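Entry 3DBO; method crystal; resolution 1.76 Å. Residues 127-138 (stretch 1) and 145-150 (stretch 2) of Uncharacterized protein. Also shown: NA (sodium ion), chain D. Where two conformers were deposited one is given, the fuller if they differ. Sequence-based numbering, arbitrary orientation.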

# COMPACT_ATOMS: atom_id res chain seq x y z
N LEU B 127 9.75 -5.02 7.67
CA LEU B 127 8.89 -5.78 6.77
C LEU B 127 8.97 -5.24 5.36
O LEU B 127 9.18 -4.04 5.15
CB LEU B 127 7.42 -5.73 7.23
CG LEU B 127 7.07 -6.28 8.62
CD1 LEU B 127 5.72 -5.77 9.01
CD2 LEU B 127 7.14 -7.80 8.66
N PRO B 128 8.83 -6.13 4.36
CA PRO B 128 8.83 -5.69 2.99
C PRO B 128 7.52 -5.02 2.59
O PRO B 128 6.46 -5.36 3.13
CB PRO B 128 9.02 -7.00 2.21
CG PRO B 128 8.41 -8.03 3.04
CD PRO B 128 8.64 -7.60 4.47
N VAL B 129 7.59 -4.11 1.63
CA VAL B 129 6.42 -3.55 0.98
C VAL B 129 6.05 -4.43 -0.23
O VAL B 129 6.90 -4.73 -1.08
CB VAL B 129 6.69 -2.11 0.45
CG1 VAL B 129 5.47 -1.62 -0.33
CG2 VAL B 129 7.04 -1.14 1.60
N ILE B 130 4.78 -4.84 -0.28
CA ILE B 130 4.24 -5.63 -1.40
C ILE B 130 3.50 -4.66 -2.28
O ILE B 130 2.54 -4.02 -1.83
CB ILE B 130 3.33 -6.78 -0.88
CG1 ILE B 130 3.95 -7.46 0.35
CG2 ILE B 130 3.04 -7.81 -1.97
CD1 ILE B 130 5.36 -7.99 0.15
N THR B 131 3.94 -4.54 -3.54
CA THR B 131 3.36 -3.56 -4.45
C THR B 131 3.12 -4.12 -5.85
O THR B 131 3.87 -4.96 -6.33
CB THR B 131 4.19 -2.21 -4.50
OG1 THR B 131 3.50 -1.22 -5.28
CG2 THR B 131 5.59 -2.40 -5.09
N GLN B 132 2.06 -3.63 -6.48
CA GLN B 132 1.77 -4.01 -7.85
C GLN B 132 2.34 -2.96 -8.80
O GLN B 132 2.51 -3.25 -9.98
CB GLN B 132 0.26 -4.21 -8.06
CG GLN B 132 -0.08 -4.73 -9.42
CD GLN B 132 -1.57 -4.86 -9.70
OE1 GLN B 132 -1.94 -5.53 -10.65
NE2 GLN B 132 -2.42 -4.24 -8.87
N ASP B 133 2.62 -1.76 -8.30
CA ASP B 133 3.00 -0.62 -9.14
C ASP B 133 4.50 -0.30 -9.02
O ASP B 133 5.21 -1.02 -8.32
CB ASP B 133 2.13 0.61 -8.85
CG ASP B 133 0.69 0.46 -9.35
OD1 ASP B 133 0.31 -0.64 -9.81
OD2 ASP B 133 -0.07 1.45 -9.28
N ASP B 134 4.97 0.76 -9.67
CA ASP B 134 6.42 1.00 -9.82
C ASP B 134 7.05 2.12 -8.99
O ASP B 134 8.16 2.56 -9.29
CB ASP B 134 6.80 1.16 -11.31
CG ASP B 134 6.26 2.44 -11.95
OD1 ASP B 134 5.53 3.24 -11.29
OD2 ASP B 134 6.58 2.66 -13.15
N ASP B 135 6.35 2.58 -7.95
CA ASP B 135 6.76 3.79 -7.24
C ASP B 135 7.89 3.60 -6.23
O ASP B 135 8.62 4.54 -5.93
CB ASP B 135 5.57 4.44 -6.54
CG ASP B 135 5.86 5.88 -6.08
OD1 ASP B 135 6.72 6.57 -6.68
OD2 ASP B 135 5.21 6.34 -5.12
N PHE B 136 8.00 2.41 -5.69
CA PHE B 136 8.89 2.21 -4.55
C PHE B 136 10.31 1.92 -5.01
O PHE B 136 11.24 1.87 -4.22
CB PHE B 136 8.36 1.08 -3.69
CG PHE B 136 7.08 1.41 -2.99
CD1 PHE B 136 7.11 1.99 -1.72
CD2 PHE B 136 5.85 1.17 -3.58
CE1 PHE B 136 5.93 2.29 -1.06
CE2 PHE B 136 4.66 1.49 -2.93
CZ PHE B 136 4.70 2.04 -1.65
N ALA B 137 10.45 1.74 -6.33
CA ALA B 137 11.72 1.45 -6.99
C ALA B 137 12.85 2.37 -6.61
O ALA B 137 13.98 1.93 -6.43
CB ALA B 137 11.54 1.46 -8.51
N ALA B 138 12.54 3.66 -6.45
CA ALA B 138 13.55 4.65 -6.11
C ALA B 138 14.27 4.39 -4.78
O ALA B 138 15.32 4.95 -4.53
CB ALA B 138 12.93 6.03 -6.09
NA NA D . 10.90 -2.52 3.78
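Stretch 2 145-150: VEIIRV

How does stretch 2 run along stretch 1? It lies beside it as a parallel β-strand: the axes of strands 129-131 and 147-149 approach to 4.9 Å and cross at -23°, both running the same way from N to C. Val-129 pairs with Ile-147, Ile-130 with Ile-148 and Thr-131 with Arg-149. The backbone of stretch 2 is extended throughout this pairing. Its hydrogen bonds alternate in direction: Val-129 N to Glu-146 O (2.9 Å), Ile-148 N to Val-129 O (2.8 Å), Thr-131 N to Ile-148 O (2.9 Å) and Val-150 N to Thr-131 O (2.7 Å).

Where does Arg-149, the residue with the most covered surface, go? Its CA-to-CB bond points to the same sheet face as those of Thr-131, Val-129 and Ile-147, but the long side chain then reaches back to the loop that follows the first strand. There Arg-149 NH1 gives a weak hydrogen bond to Asp-133 O at 2.7 Å, the angle of 122° being far from linear. Thr-131 CG2 packs 3.6 Å from Arg-149 NH1. Arg-149 NH2 also comes within 2.8 Å of Ala-137 N, but both are donors, so this approach is no hydrogen bond.

What does Val-150 add at the chain terminus? Besides its backbone bond to Thr-131, it sets Val-150 CG1 against Ile-130 CG2 at 3.8 Å, while its carboxylate atom Val-150 OXT lies 3.5 Å from Gln-132 CA.

How do the isoleucines fill the two faces? Ile-148 shares a face with Ile-130, and Ile-148 CD1 meets both Ile-130 CD1 and Pro-128 CB at 3.5 Å. On the other face, Ile-147 CD1 bends back to Phe-136 CB at 3.5 Å and to Val-129 CB at 3.8 Å, so that apolar contacts link Ile-147 to both Val-129 and Phe-136.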

# COMPACT_ATOMS: atom_id res chain seq x y z
N VAL B 145 14.77 -1.24 3.74
CA VAL B 145 13.81 -1.25 2.61
C VAL B 145 13.91 -2.56 1.82
O VAL B 145 14.99 -2.94 1.38
CB VAL B 145 13.96 -0.01 1.67
CG1 VAL B 145 13.08 -0.13 0.40
CG2 VAL B 145 13.59 1.29 2.47
N GLU B 146 12.79 -3.28 1.68
CA GLU B 146 12.72 -4.40 0.71
C GLU B 146 11.39 -4.24 -0.03
O GLU B 146 10.35 -4.10 0.60
CB GLU B 146 12.76 -5.73 1.52
CG GLU B 146 12.49 -7.06 0.78
CD GLU B 146 12.32 -8.27 1.75
OE1 GLU B 146 12.56 -8.13 2.96
OE2 GLU B 146 11.93 -9.37 1.29
N ILE B 147 11.46 -4.19 -1.36
CA ILE B 147 10.28 -4.01 -2.20
C ILE B 147 10.01 -5.35 -2.94
O ILE B 147 10.93 -5.92 -3.49
CB ILE B 147 10.52 -2.91 -3.26
CG1 ILE B 147 10.91 -1.58 -2.55
CG2 ILE B 147 9.29 -2.68 -4.15
CD1 ILE B 147 9.85 -1.14 -1.46
N ILE B 148 8.77 -5.81 -2.92
CA ILE B 148 8.37 -7.05 -3.61
C ILE B 148 7.29 -6.68 -4.63
O ILE B 148 6.20 -6.27 -4.26
CB ILE B 148 7.88 -8.11 -2.61
CG1 ILE B 148 9.00 -8.45 -1.62
CG2 ILE B 148 7.39 -9.40 -3.34
CD1 ILE B 148 8.55 -9.29 -0.41
N ARG B 149 7.62 -6.79 -5.91
CA ARG B 149 6.71 -6.39 -6.97
C ARG B 149 5.84 -7.57 -7.39
O ARG B 149 6.37 -8.59 -7.84
CB ARG B 149 7.46 -5.84 -8.17
CG ARG B 149 8.37 -4.75 -7.78
CD ARG B 149 8.54 -3.71 -8.82
NE ARG B 149 9.47 -2.73 -8.27
CZ ARG B 149 9.12 -1.58 -7.72
NH1 ARG B 149 7.85 -1.16 -7.66
NH2 ARG B 149 10.07 -0.82 -7.26
N VAL B 150 4.53 -7.42 -7.27
CA VAL B 150 3.58 -8.49 -7.59
C VAL B 150 2.65 -8.08 -8.72
O VAL B 150 1.75 -8.82 -9.07
CB VAL B 150 2.75 -8.91 -6.37
CG1 VAL B 150 3.65 -9.54 -5.29
CG2 VAL B 150 1.98 -7.69 -5.83
OXT VAL B 150 2.78 -7.02 -9.34
O HOH W 1 10.13 -0.01 3.01